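Local coordinates for recombination protein uvsY (Enterobacteria phage T4, PDB 4ZWS), which promotes assembly of UvsX recombinase filaments on single-stranded DNA and helps UvsX displace bound gp32 during phage recombination and DNA synthesis, at residues A[16-21]-A[129-134]; A[47-52]-A[97-102]; A[62-67]-A[88-93]. All coordinates share one frame; numbering follows the deposited sequence.

Interaction 1 of 3, residues A[16-21]-A[129-134]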
ATOM      1  N   ILE A  16      -6.769  32.051  -8.871  1.00 62.16           N
ATOM      2  CA  ILE A  16      -5.922  32.895  -8.034  1.00 62.55           C
ATOM      3  C   ILE A  16      -5.763  34.293  -8.613  1.00 70.99           C
ATOM      4  O   ILE A  16      -5.303  34.455  -9.741  1.00 70.66           O
ATOM      5  CB  ILE A  16      -4.526  32.289  -7.860  1.00 62.79           C
ATOM      6  CG1 ILE A  16      -4.620  30.876  -7.282  1.00 66.43           C
ATOM      7  CG2 ILE A  16      -3.678  33.190  -7.000  1.00 63.43           C
ATOM      8  CD1 ILE A  16      -3.294  30.147  -7.207  1.00 61.52           C
ATOM      9  N   ASP A  17      -6.185  35.297  -7.849  1.00 69.15           N
ATOM     10  CA  ASP A  17      -6.010  36.689  -8.239  1.00 67.23           C
ATOM     11  C   ASP A  17      -4.647  37.200  -7.749  1.00 73.64           C
ATOM     12  O   ASP A  17      -4.474  37.480  -6.563  1.00 75.64           O
ATOM     13  CB  ASP A  17      -7.137  37.549  -7.682  1.00 66.75           C
ATOM     14  CG  ASP A  17      -7.115  38.966  -8.218  1.00 75.17           C
ATOM     15  OD1 ASP A  17      -6.070  39.390  -8.765  1.00 70.69           O
ATOM     16  OD2 ASP A  17      -8.144  39.665  -8.070  1.00 71.27           O
ATOM     17  N   SER A  18      -3.702  37.350  -8.672  1.00 74.51           N
ATOM     18  CA  SER A  18      -2.336  37.781  -8.368  1.00 74.44           C
ATOM     19  C   SER A  18      -2.244  39.161  -7.713  1.00 79.91           C
ATOM     20  O   SER A  18      -1.303  39.452  -6.968  1.00 78.70           O
ATOM     21  CB  SER A  18      -1.517  37.779  -9.647  1.00 74.50           C
ATOM     22  OG  SER A  18      -1.623  36.523 -10.274  1.00 87.51           O
ATOM     23  N   THR A  19      -3.213  40.016  -8.015  1.00 73.00           N
ATOM     24  CA  THR A  19      -3.219  41.377  -7.499  1.00 73.09           C
ATOM     25  C   THR A  19      -3.573  41.442  -6.000  1.00 71.48           C
ATOM     26  O   THR A  19      -3.332  42.459  -5.352  1.00 79.10           O
ATOM     27  CB  THR A  19      -4.210  42.259  -8.302  1.00 74.68           C
ATOM     28  OG1 THR A  19      -5.544  41.754  -8.166  1.00 76.18           O
ATOM     29  CG2 THR A  19      -3.839  42.259  -9.768  1.00 76.85           C
ATOM     30  N   LYS A  20      -4.163  40.371  -5.465  1.00 69.31           N
ATOM     31  CA  LYS A  20      -4.586  40.297  -4.057  1.00 68.73           C
ATOM     32  C   LYS A  20      -4.057  39.030  -3.404  1.00 66.37           C
ATOM     33  O   LYS A  20      -4.815  38.256  -2.806  1.00 64.82           O
ATOM     34  CB  LYS A  20      -6.108  40.306  -3.956  1.00 69.85           C
ATOM     35  CG  LYS A  20      -6.786  41.392  -4.761  1.00 89.46           C
ATOM     36  CD  LYS A  20      -8.291  41.278  -4.627  1.00 86.39           C
ATOM     37  CE  LYS A  20      -8.706  39.853  -4.931  1.00 67.04           C
ATOM     38  NZ  LYS A  20     -10.162  39.722  -5.076  1.00 67.07           N
ATOM     39  N   LEU A  21      -2.758  38.821  -3.515  1.00 67.03           N
ATOM     40  CA  LEU A  21      -2.174  37.547  -3.147  1.00 65.99           C
ATOM     41  C   LEU A  21      -2.270  37.231  -1.636  1.00 65.01           C
ATOM     42  O   LEU A  21      -2.562  36.092  -1.268  1.00 63.64           O
ATOM     43  CB  LEU A  21      -0.742  37.529  -3.658  1.00 70.00           C
ATOM     44  CG  LEU A  21      -0.257  36.188  -4.179  1.00 70.37           C
ATOM     45  CD1 LEU A  21      -1.218  35.733  -5.261  1.00 66.51           C
ATOM     46  CD2 LEU A  21       1.099  36.407  -4.802  1.00 79.78           C
ATOM     47  N   ASP A 129       6.964  34.116  -2.934  1.00 74.10           N
ATOM     48  CA  ASP A 129       8.407  33.915  -2.865  1.00 80.61           C
ATOM     49  C   ASP A 129       9.099  34.320  -4.166  1.00 83.10           C
ATOM     50  O   ASP A 129      10.177  34.926  -4.139  1.00 85.84           O
ATOM     51  CB  ASP A 129       8.727  32.458  -2.526  1.00 82.40           C
ATOM     52  CG  ASP A 129       8.412  32.120  -1.081  1.00 84.23           C
ATOM     53  OD1 ASP A 129       8.170  33.057  -0.289  1.00 87.15           O
ATOM     54  OD2 ASP A 129       8.404  30.922  -0.734  1.00 85.61           O
ATOM     55  N   MET A 130       8.465  33.998  -5.294  1.00 79.79           N
ATOM     56  CA  MET A 130       9.005  34.343  -6.604  1.00 81.01           C
ATOM     57  C   MET A 130       9.017  35.859  -6.791  1.00 85.61           C
ATOM     58  O   MET A 130       9.992  36.435  -7.285  1.00 86.47           O
ATOM     59  CB  MET A 130       8.174  33.696  -7.725  1.00 77.61           C
ATOM     60  CG  MET A 130       8.182  32.164  -7.764  1.00 78.32           C
ATOM     61  SD  MET A 130       7.037  31.461  -8.992  1.00 99.48           S
ATOM     62  CE  MET A 130       7.029  29.726  -8.526  1.00 73.96           C
ATOM     63  N   ARG A 131       7.933  36.504  -6.376  1.00 78.58           N
ATOM     64  CA  ARG A 131       7.841  37.949  -6.462  1.00 79.33           C
ATOM     65  C   ARG A 131       8.882  38.642  -5.594  1.00 80.88           C
ATOM     66  O   ARG A 131       9.487  39.629  -6.021  1.00 83.23           O
ATOM     67  CB  ARG A 131       6.433  38.433  -6.143  1.00 77.41           C
ATOM     68  CG  ARG A 131       5.498  38.073  -7.262  1.00 76.75           C
ATOM     69  CD  ARG A 131       4.143  38.656  -7.085  1.00 75.47           C
ATOM     70  NE  ARG A 131       3.317  38.343  -8.238  1.00 75.22           N
ATOM     71  CZ  ARG A 131       2.117  38.863  -8.454  1.00 78.69           C
ATOM     72  NH1 ARG A 131       1.640  39.799  -7.648  1.00 74.64           N
ATOM     73  NH2 ARG A 131       1.436  38.510  -9.531  1.00 86.71           N
ATOM     74  N   ALA A 132       9.038  38.165  -4.365  1.00 79.70           N
ATOM     75  CA  ALA A 132      10.053  38.684  -3.464  1.00 81.20           C
ATOM     76  C   ALA A 132      11.421  38.478  -4.114  1.00 90.28           C
ATOM     77  O   ALA A 132      12.280  39.363  -4.067  1.00 96.52           O
ATOM     78  CB  ALA A 132       9.983  38.005  -2.115  1.00 79.72           C
ATOM     79  N   PHE A 133      11.627  37.309  -4.718  1.00 86.56           N
ATOM     80  CA  PHE A 133      12.905  37.027  -5.364  1.00 90.78           C
ATOM     81  C   PHE A 133      13.208  37.997  -6.504  1.00 95.41           C
ATOM     82  O   PHE A 133      14.285  38.585  -6.532  1.00104.36           O
ATOM     83  CB  PHE A 133      12.929  35.582  -5.875  1.00 86.35           C
ATOM     84  CG  PHE A 133      14.117  35.253  -6.734  1.00 91.35           C
ATOM     85  CD1 PHE A 133      15.390  35.151  -6.185  1.00 96.94           C
ATOM     86  CD2 PHE A 133      13.950  34.987  -8.090  1.00 94.47           C
ATOM     87  CE1 PHE A 133      16.488  34.841  -6.986  1.00 95.46           C
ATOM     88  CE2 PHE A 133      15.036  34.665  -8.893  1.00 94.20           C
ATOM     89  CZ  PHE A 133      16.307  34.590  -8.340  1.00 96.60           C
ATOM     90  N   GLU A 134      12.258  38.210  -7.411  1.00 92.66           N
ATOM     91  CA  GLU A 134      12.503  39.124  -8.526  1.00 95.66           C
ATOM     92  C   GLU A 134      12.609  40.568  -8.060  1.00103.84           C
ATOM     93  O   GLU A 134      13.110  41.425  -8.786  1.00109.79           O
ATOM     94  CB  GLU A 134      11.447  38.992  -9.617  1.00 94.98           C
ATOM     95  CG  GLU A 134      11.631  37.755 -10.472  1.00105.29           C
ATOM     96  CD  GLU A 134      10.511  37.563 -11.466  1.00118.16           C
ATOM     97  OE1 GLU A 134       9.550  38.362 -11.451  1.00120.32           O
ATOM     98  OE2 GLU A 134      10.610  36.632 -12.291  1.00127.54           O
TER
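Arg131 stretches out from its helix toward the turn at Ser18, and its guanidinium group meets the backbone carbonyl oxygen of that serine. The chain of Arg131 runs extended from CG to NE, which lets it cover most of the gap between backbones whose nearest CA atoms, those of Ser18 and Arg131, are 10.4 Å apart. At its end NH1 donates to Ser18 O over 3.0 Å, a weak bond because the angle at the hydrogen is only 127°; the carbonyl oxygen lies obliquely to the guanidinium plane. The serine hydroxyl adds no hydrogen bond to the arginine: Ser18 OG, turned to lie beside its own backbone N (chi1 -53°), stays 3.7 Å from Arg131 NH2. Leu21 CD2 lies 4.2 Å above the plane of the guanidinium, displaced toward its rim, and 4.4 Å from Arg131 CD. The stronger polar partner of Arg131 is elsewhere: its NE binds OE1 of Gln22 of a second subunit, so one arginine joins the turn of its own chain to a neighbour.

The turn has a frame of its own. Asp17 OD1 accepts the backbone N-H of Thr19 at 3.0 Å in an Asx turn, the N-H coming in from above the carboxylate plane, and Lys20 N binds Asp17 O. Lys20 holds the N-cap position of helix 21-64, and Leu21 begins that helix. Leu21 also packs on Ile127 and Gln128, while Ile16 rests on Arg120 and Ile124, so the connection between helix 3-14 and helix 21-64 lies along the C-terminal part of helix 91-135, beside the second subunit.

Interaction 2 of 3, residues A[47-52]-A[97-102]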
ATOM      1  N   LEU A  47     -24.940   8.208   5.393  1.00 52.98           N
ATOM      2  CA  LEU A  47     -25.222   7.390   6.547  1.00 51.49           C
ATOM      3  C   LEU A  47     -26.754   7.235   6.624  1.00 60.65           C
ATOM      4  O   LEU A  47     -27.314   6.169   6.944  1.00 53.60           O
ATOM      5  CB  LEU A  47     -24.569   8.076   7.737  1.00 53.03           C
ATOM      6  CG  LEU A  47     -24.423   7.550   9.130  1.00 63.49           C
ATOM      7  CD1 LEU A  47     -23.636   6.275   8.955  1.00 54.18           C
ATOM      8  CD2 LEU A  47     -23.602   8.563   9.911  1.00 56.32           C
ATOM      9  N   ARG A  48     -27.425   8.337   6.327  1.00 57.77           N
ATOM     10  CA  ARG A  48     -28.877   8.401   6.269  1.00 55.13           C
ATOM     11  C   ARG A  48     -29.438   7.543   5.106  1.00 54.05           C
ATOM     12  O   ARG A  48     -30.407   6.796   5.257  1.00 54.93           O
ATOM     13  CB  ARG A  48     -29.263   9.866   6.151  1.00 56.18           C
ATOM     14  CG  ARG A  48     -30.661  10.253   6.428  1.00 58.80           C
ATOM     15  CD  ARG A  48     -30.740  11.748   6.177  1.00 66.87           C
ATOM     16  NE  ARG A  48     -29.872  12.463   7.118  1.00 70.97           N
ATOM     17  CZ  ARG A  48     -29.205  13.588   6.840  1.00 77.23           C
ATOM     18  NH1 ARG A  48     -29.267  14.126   5.629  1.00 75.28           N
ATOM     19  NH2 ARG A  48     -28.446  14.166   7.767  1.00 76.39           N
ATOM     20  N   ILE A  49     -28.791   7.632   3.949  1.00 51.62           N
ATOM     21  CA  ILE A  49     -29.202   6.871   2.771  1.00 50.47           C
ATOM     22  C   ILE A  49     -29.033   5.361   2.986  1.00 60.29           C
ATOM     23  O   ILE A  49     -29.903   4.578   2.590  1.00 55.15           O
ATOM     24  CB  ILE A  49     -28.442   7.319   1.529  1.00 52.55           C
ATOM     25  CG1 ILE A  49     -28.823   8.756   1.171  1.00 49.53           C
ATOM     26  CG2 ILE A  49     -28.727   6.399   0.350  1.00 47.65           C
ATOM     27  CD1 ILE A  49     -28.030   9.276  -0.018  1.00 54.09           C
ATOM     28  N   GLU A  50     -27.931   4.948   3.615  1.00 57.80           N
ATOM     29  CA  GLU A  50     -27.709   3.525   3.888  1.00 51.51           C
ATOM     30  C   GLU A  50     -28.816   2.959   4.752  1.00 48.60           C
ATOM     31  O   GLU A  50     -29.199   1.799   4.590  1.00 55.52           O
ATOM     32  CB  GLU A  50     -26.366   3.287   4.585  1.00 51.02           C
ATOM     33  CG  GLU A  50     -25.241   2.934   3.636  1.00 84.74           C
ATOM     34  CD  GLU A  50     -23.878   2.907   4.308  1.00101.99           C
ATOM     35  OE1 GLU A  50     -23.769   3.339   5.483  1.00112.53           O
ATOM     36  OE2 GLU A  50     -22.910   2.461   3.652  1.00 99.90           O
ATOM     37  N   ALA A  51     -29.363   3.787   5.634  1.00 54.86           N
ATOM     38  CA  ALA A  51     -30.478   3.368   6.467  1.00 50.04           C
ATOM     39  C   ALA A  51     -31.700   3.140   5.574  1.00 49.62           C
ATOM     40  O   ALA A  51     -32.440   2.166   5.754  1.00 47.93           O
ATOM     41  CB  ALA A  51     -30.770   4.396   7.536  1.00 52.45           C
ATOM     42  N   GLN A  52     -31.918   4.045   4.624  1.00 47.09           N
ATOM     43  CA  GLN A  52     -33.031   3.914   3.698  1.00 45.85           C
ATOM     44  C   GLN A  52     -32.887   2.665   2.849  1.00 46.80           C
ATOM     45  O   GLN A  52     -33.871   2.013   2.495  1.00 62.84           O
ATOM     46  CB  GLN A  52     -33.133   5.119   2.781  1.00 45.83           C
ATOM     47  CG  GLN A  52     -33.880   6.267   3.360  1.00 47.84           C
ATOM     48  CD  GLN A  52     -33.989   7.395   2.377  1.00 60.30           C
ATOM     49  OE1 GLN A  52     -33.912   7.175   1.166  1.00 52.03           O
ATOM     50  NE2 GLN A  52     -34.175   8.613   2.881  1.00 63.59           N
ATOM     51  N   ASP A  97     -29.704   2.573  -4.025  1.00 49.39           N
ATOM     52  CA  ASP A  97     -28.277   2.315  -4.062  1.00 52.13           C
ATOM     53  C   ASP A  97     -27.570   3.145  -5.093  1.00 52.56           C
ATOM     54  O   ASP A  97     -26.374   3.326  -4.990  1.00 48.95           O
ATOM     55  CB  ASP A  97     -27.993   0.845  -4.380  1.00 47.06           C
ATOM     56  CG  ASP A  97     -26.539   0.462  -4.121  1.00 53.37           C
ATOM     57  OD1 ASP A  97     -26.050   0.649  -2.982  1.00 65.30           O
ATOM     58  OD2 ASP A  97     -25.867   0.014  -5.085  1.00 54.59           O
ATOM     59  N   THR A  98     -28.312   3.829  -5.950  1.00 48.81           N
ATOM     60  CA  THR A  98     -27.640   4.667  -6.917  1.00 53.17           C
ATOM     61  C   THR A  98     -27.346   5.985  -6.229  1.00 50.55           C
ATOM     62  O   THR A  98     -26.223   6.482  -6.277  1.00 52.09           O
ATOM     63  CB  THR A  98     -28.470   4.869  -8.191  1.00 50.78           C
ATOM     64  OG1 THR A  98     -28.666   3.606  -8.836  1.00 50.59           O
ATOM     65  CG2 THR A  98     -27.755   5.799  -9.140  1.00 52.62           C
ATOM     66  N   SER A  99     -28.369   6.533  -5.583  1.00 50.41           N
ATOM     67  CA  SER A  99     -28.222   7.736  -4.780  1.00 55.93           C
ATOM     68  C   SER A  99     -27.021   7.569  -3.859  1.00 56.03           C
ATOM     69  O   SER A  99     -26.136   8.427  -3.854  1.00 52.81           O
ATOM     70  CB  SER A  99     -29.503   8.048  -4.013  1.00 51.46           C
ATOM     71  OG  SER A  99     -29.836   6.948  -3.212  1.00 78.69           O
ATOM     72  N   LEU A 100     -26.990   6.487  -3.076  1.00 50.57           N
ATOM     73  CA  LEU A 100     -25.825   6.232  -2.226  1.00 51.20           C
ATOM     74  C   LEU A 100     -24.469   6.305  -2.927  1.00 59.27           C
ATOM     75  O   LEU A 100     -23.562   7.004  -2.458  1.00 58.67           O
ATOM     76  CB  LEU A 100     -25.937   4.857  -1.581  1.00 50.46           C
ATOM     77  CG  LEU A 100     -24.954   4.604  -0.439  1.00 51.71           C
ATOM     78  CD1 LEU A 100     -25.094   5.545   0.738  1.00 53.17           C
ATOM     79  CD2 LEU A 100     -25.103   3.182  -0.001  1.00 51.22           C
ATOM     80  N   GLN A 101     -24.363   5.655  -4.084  1.00 51.89           N
ATOM     81  CA  GLN A 101     -23.127   5.639  -4.853  1.00 46.84           C
ATOM     82  C   GLN A 101     -22.819   7.042  -5.373  1.00 48.22           C
ATOM     83  O   GLN A 101     -21.666   7.475  -5.367  1.00 45.92           O
ATOM     84  CB  GLN A 101     -23.253   4.679  -6.012  1.00 46.22           C
ATOM     85  CG  GLN A 101     -23.503   3.231  -5.634  1.00 67.14           C
ATOM     86  CD  GLN A 101     -22.267   2.445  -5.395  1.00 79.92           C
ATOM     87  OE1 GLN A 101     -21.696   2.470  -4.301  1.00 87.30           O
ATOM     88  NE2 GLN A 101     -21.845   1.704  -6.418  1.00 77.53           N
ATOM     89  N   TYR A 102     -23.874   7.754  -5.784  1.00 46.63           N
ATOM     90  CA  TYR A 102     -23.762   9.110  -6.318  1.00 46.48           C
ATOM     91  C   TYR A 102     -23.198  10.055  -5.279  1.00 54.62           C
ATOM     92  O   TYR A 102     -22.303  10.853  -5.570  1.00 58.36           O
ATOM     93  CB  TYR A 102     -25.129   9.622  -6.752  1.00 47.23           C
ATOM     94  CG  TYR A 102     -25.109  10.961  -7.449  1.00 47.35           C
ATOM     95  CD1 TYR A 102     -25.465  12.120  -6.765  1.00 50.61           C
ATOM     96  CD2 TYR A 102     -24.700  11.084  -8.779  1.00 46.72           C
ATOM     97  CE1 TYR A 102     -25.442  13.366  -7.390  1.00 48.70           C
ATOM     98  CE2 TYR A 102     -24.680  12.323  -9.418  1.00 47.13           C
ATOM     99  CZ  TYR A 102     -25.050  13.460  -8.714  1.00 49.66           C
ATOM    100  OH  TYR A 102     -25.037  14.696  -9.331  1.00 58.59           O
TER
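Segments 47-52 and 97-102 are both helical and run almost antiparallel, with 163° between their N-to-C directions and a closest axis approach of 9.4 Å. The backbones come nearest at Ile49 and Leu100, whose CA atoms are 6.1 Å apart, and the same two residues carry most of the contact. Their side chains lie alongside each other and point in opposite directions. Ile49 reaches across with its branch methyl: CG2 stands anti to the backbone N and lies 3.7 Å from Leu100 CB. The same methyl is 3.8 Å from Leu100 CD1, so it rests against both the root and one end of the leucine. Leu100 CD1 in turn comes beside Ile49 CB.

These residues belong to the long antiparallel helical hairpin of UvsY, in which helix 21-64 runs out and helix 91-135 returns beside it; the pairing here is side-chain packing, with a buried aliphatic centre. Trp103, the next residue of helix 91-135 after the segment, also receives Ile49.

Polar residues flank this centre. On one flank Glu50 lays its CG against Leu100 CD2, 3.6 Å away; the two side chains cross at a slant, and the glutamate chain runs extended beyond CG. On the other flank Ser99 OG, hydrogen-bonded to Val96 O about one turn back in its own helix, lies 3.8 Å from Ile49 CG2. The polar atom that rests against the isoleucine methyl thus has its hydrogen-bond partner within helix 91-135. Nearby, Asp97 forms a salt bridge to Lys53, adding a charged link between the same helices, and Thr98 and Gln101 pack on Leu47 of a second subunit.

Interaction 3 of 3, residues A[62-67]-A[88-93]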
ATOM      1  N   ASP A  62     -39.175  -9.075   1.447  1.00 56.02           N
ATOM      2  CA  ASP A  62     -40.468  -9.579   1.898  1.00 60.01           C
ATOM      3  C   ASP A  62     -41.402  -9.734   0.714  1.00 64.06           C
ATOM      4  O   ASP A  62     -42.188 -10.681   0.653  1.00 68.46           O
ATOM      5  CB  ASP A  62     -41.095  -8.644   2.928  1.00 53.32           C
ATOM      6  CG  ASP A  62     -40.478  -8.797   4.298  1.00 75.19           C
ATOM      7  OD1 ASP A  62     -40.637  -7.873   5.133  1.00 78.96           O
ATOM      8  OD2 ASP A  62     -39.809  -9.833   4.524  1.00 85.61           O
ATOM      9  N   TYR A  63     -41.293  -8.809  -0.231  1.00 59.65           N
ATOM     10  CA  TYR A  63     -42.112  -8.830  -1.429  1.00 53.43           C
ATOM     11  C   TYR A  63     -41.834 -10.016  -2.349  1.00 58.83           C
ATOM     12  O   TYR A  63     -42.762 -10.669  -2.816  1.00 59.96           O
ATOM     13  CB  TYR A  63     -41.925  -7.544  -2.223  1.00 51.28           C
ATOM     14  CG  TYR A  63     -42.558  -7.624  -3.594  1.00 65.27           C
ATOM     15  CD1 TYR A  63     -43.934  -7.518  -3.751  1.00 67.97           C
ATOM     16  CD2 TYR A  63     -41.776  -7.823  -4.732  1.00 63.73           C
ATOM     17  CE1 TYR A  63     -44.518  -7.601  -5.002  1.00 76.15           C
ATOM     18  CE2 TYR A  63     -42.348  -7.910  -5.985  1.00 66.04           C
ATOM     19  CZ  TYR A  63     -43.722  -7.797  -6.118  1.00 74.66           C
ATOM     20  OH  TYR A  63     -44.304  -7.880  -7.367  1.00 70.46           O
ATOM     21  N   TYR A  64     -40.554 -10.296  -2.586  1.00 49.95           N
ATOM     22  CA  TYR A  64     -40.145 -11.418  -3.422  1.00 56.08           C
ATOM     23  C   TYR A  64     -40.212 -12.797  -2.801  1.00 66.59           C
ATOM     24  O   TYR A  64     -40.009 -13.792  -3.502  1.00 84.12           O
ATOM     25  CB  TYR A  64     -38.708 -11.204  -3.929  1.00 52.73           C
ATOM     26  CG  TYR A  64     -38.575 -10.072  -4.903  1.00 54.98           C
ATOM     27  CD1 TYR A  64     -37.837  -8.925  -4.596  1.00 49.09           C
ATOM     28  CD2 TYR A  64     -39.204 -10.144  -6.143  1.00 50.82           C
ATOM     29  CE1 TYR A  64     -37.730  -7.878  -5.514  1.00 46.13           C
ATOM     30  CE2 TYR A  64     -39.100  -9.112  -7.059  1.00 57.74           C
ATOM     31  CZ  TYR A  64     -38.364  -7.990  -6.742  1.00 53.66           C
ATOM     32  OH  TYR A  64     -38.284  -6.990  -7.663  1.00 58.53           O
ATOM     33  N   SER A  65     -40.513 -12.875  -1.516  1.00 69.19           N
ATOM     34  CA  SER A  65     -40.572 -14.171  -0.857  1.00 73.54           C
ATOM     35  C   SER A  65     -41.874 -14.393  -0.070  1.00 71.11           C
ATOM     36  O   SER A  65     -42.934 -13.876  -0.436  1.00 68.89           O
ATOM     37  CB  SER A  65     -39.338 -14.325   0.029  1.00 70.96           C
ATOM     38  OG  SER A  65     -39.371 -13.409   1.100  1.00 73.46           O
ATOM     39  N   GLY A  66     -41.800 -15.172   1.001  1.00 89.97           N
ATOM     40  CA  GLY A  66     -42.916 -15.285   1.935  1.00102.61           C
ATOM     41  C   GLY A  66     -42.804 -14.354   3.134  1.00110.99           C
ATOM     42  O   GLY A  66     -41.926 -14.531   3.992  1.00102.76           O
ATOM     43  N   ARG A  67     -43.703 -13.370   3.198  1.00108.83           N
ATOM     44  CA  ARG A  67     -43.713 -12.387   4.284  1.00107.16           C
ATOM     45  C   ARG A  67     -44.925 -12.546   5.204  1.00130.36           C
ATOM     46  O   ARG A  67     -45.958 -13.091   4.802  1.00134.75           O
ATOM     47  CB  ARG A  67     -43.687 -10.967   3.715  1.00 94.15           C
ATOM     48  N   SER A  88     -30.708  -6.636  -6.592  1.00 47.30           N
ATOM     49  CA  SER A  88     -29.856  -5.592  -7.138  1.00 47.53           C
ATOM     50  C   SER A  88     -30.505  -4.890  -8.326  1.00 52.81           C
ATOM     51  O   SER A  88     -30.166  -3.747  -8.626  1.00 54.14           O
ATOM     52  CB  SER A  88     -28.501  -6.159  -7.546  1.00 48.65           C
ATOM     53  OG  SER A  88     -27.833  -6.737  -6.440  1.00 53.94           O
ATOM     54  N   ALA A  89     -31.457  -5.560  -8.982  1.00 54.40           N
ATOM     55  CA  ALA A  89     -32.120  -5.000 -10.160  1.00 50.15           C
ATOM     56  C   ALA A  89     -33.460  -4.350  -9.829  1.00 49.88           C
ATOM     57  O   ALA A  89     -34.055  -3.675 -10.664  1.00 51.19           O
ATOM     58  CB  ALA A  89     -32.316  -6.074 -11.213  1.00 51.93           C
ATOM     59  N   ASP A  90     -33.933  -4.558  -8.613  1.00 48.68           N
ATOM     60  CA  ASP A  90     -35.231  -4.043  -8.199  1.00 48.92           C
ATOM     61  C   ASP A  90     -35.295  -2.513  -8.271  1.00 49.16           C
ATOM     62  O   ASP A  90     -34.350  -1.839  -7.867  1.00 50.64           O
ATOM     63  CB  ASP A  90     -35.533  -4.524  -6.784  1.00 48.05           C
ATOM     64  CG  ASP A  90     -36.849  -4.022  -6.271  1.00 51.30           C
ATOM     65  OD1 ASP A  90     -37.865  -4.702  -6.505  1.00 53.04           O
ATOM     66  OD2 ASP A  90     -36.863  -2.951  -5.631  1.00 52.24           O
ATOM     67  N   LYS A  91     -36.404  -1.977  -8.784  1.00 50.62           N
ATOM     68  CA  LYS A  91     -36.550  -0.537  -8.990  1.00 51.43           C
ATOM     69  C   LYS A  91     -36.192   0.235  -7.728  1.00 52.77           C
ATOM     70  O   LYS A  91     -35.359   1.149  -7.758  1.00 63.64           O
ATOM     71  CB  LYS A  91     -37.978  -0.178  -9.425  1.00 53.57           C
ATOM     72  N   ASP A  92     -36.813  -0.134  -6.616  1.00 56.33           N
ATOM     73  CA  ASP A  92     -36.588   0.582  -5.364  1.00 52.54           C
ATOM     74  C   ASP A  92     -35.185   0.415  -4.777  1.00 50.30           C
ATOM     75  O   ASP A  92     -34.579   1.395  -4.354  1.00 54.38           O
ATOM     76  CB  ASP A  92     -37.639   0.153  -4.345  1.00 50.34           C
ATOM     77  CG  ASP A  92     -39.025   0.573  -4.760  1.00 61.81           C
ATOM     78  OD1 ASP A  92     -39.115   1.621  -5.434  1.00 69.54           O
ATOM     79  OD2 ASP A  92     -40.008  -0.134  -4.439  1.00 69.03           O
ATOM     80  N   VAL A  93     -34.661  -0.804  -4.775  1.00 47.87           N
ATOM     81  CA  VAL A  93     -33.319  -1.026  -4.266  1.00 46.48           C
ATOM     82  C   VAL A  93     -32.296  -0.303  -5.140  1.00 51.25           C
ATOM     83  O   VAL A  93     -31.347   0.329  -4.645  1.00 49.04           O
ATOM     84  CB  VAL A  93     -32.974  -2.505  -4.189  1.00 46.09           C
ATOM     85  CG1 VAL A  93     -31.515  -2.672  -3.808  1.00 45.81           C
ATOM     86  CG2 VAL A  93     -33.864  -3.189  -3.162  1.00 46.42           C
TER
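Tyr64 meets the carboxylate of Asp90 with the edge of its ring, its hydroxyl donating a hydrogen bond to Asp90 OD1 at 2.6 Å. The oxygen lies near the ring plane and also comes within 3.3 Å of Tyr64 CE1. Ring and carboxylate planes are turned 90° from each other, and OD1 receives the hydroxyl on its anti lone pair, the one facing away from OD2. The aspartate is brought across by its first torsion, with CG anti to the backbone N (chi1 179°). On its face the Tyr64 ring is met by the edge of the preceding residue: Tyr63 CD2 sits 3.6 Å above the plane, over the centre.

Asp90 is the N-cap of helix 91-135, in the sharp turn after helix 83-89. Its other oxygen performs the cap, OD2 accepting Val93 N at 3.2 Å through the anti lone pair. That N-H is fairly straight (163°), whereas the bond from Asp92 N to OD2 is weak. OD2 caps its own helix while OD1 takes the hydroxyl of Tyr64. OD1 has a second partner in Arg60, which forms a salt bridge through NE. With that arginine and the helix N-terminus both close to a buried carboxylate, Asp90 is probably kept ionised, and its charge would polarise the tyrosine O-H.

The Tyr64-Asp90 bond joins helix 21-64 to the start of helix 91-135 across the connection between them. The Tyr64 ring packs on Met83, Val86 and Leu87 of helix 83-89 and on Ser74 and Tyr78 of the loop before it. Arg60 also lies against Tyr63 in a cation-pi contact, while Val93 packs on Leu57 and Arg60 of helix 21-64.

The three contacts are spread along one elongated helical hairpin and nest in sequence: interaction 3 lies within the loop closed by interaction 2, which lies within that of interaction 1. Interactions 1 and 3 sit on opposite sides of the chain's centre, their centres about 61 Å apart, with interaction 2 about 44 Å from the centre of the first and 17 Å from that of the third. Helix 91-135 takes part in all of them; helix 21-64 runs beside it from the turn at 16-21 to the tip at 62-67. Each contact also touches a second subunit, so contacts within the hairpin lie at or near its interface with that neighbour in the seven-chain assembly.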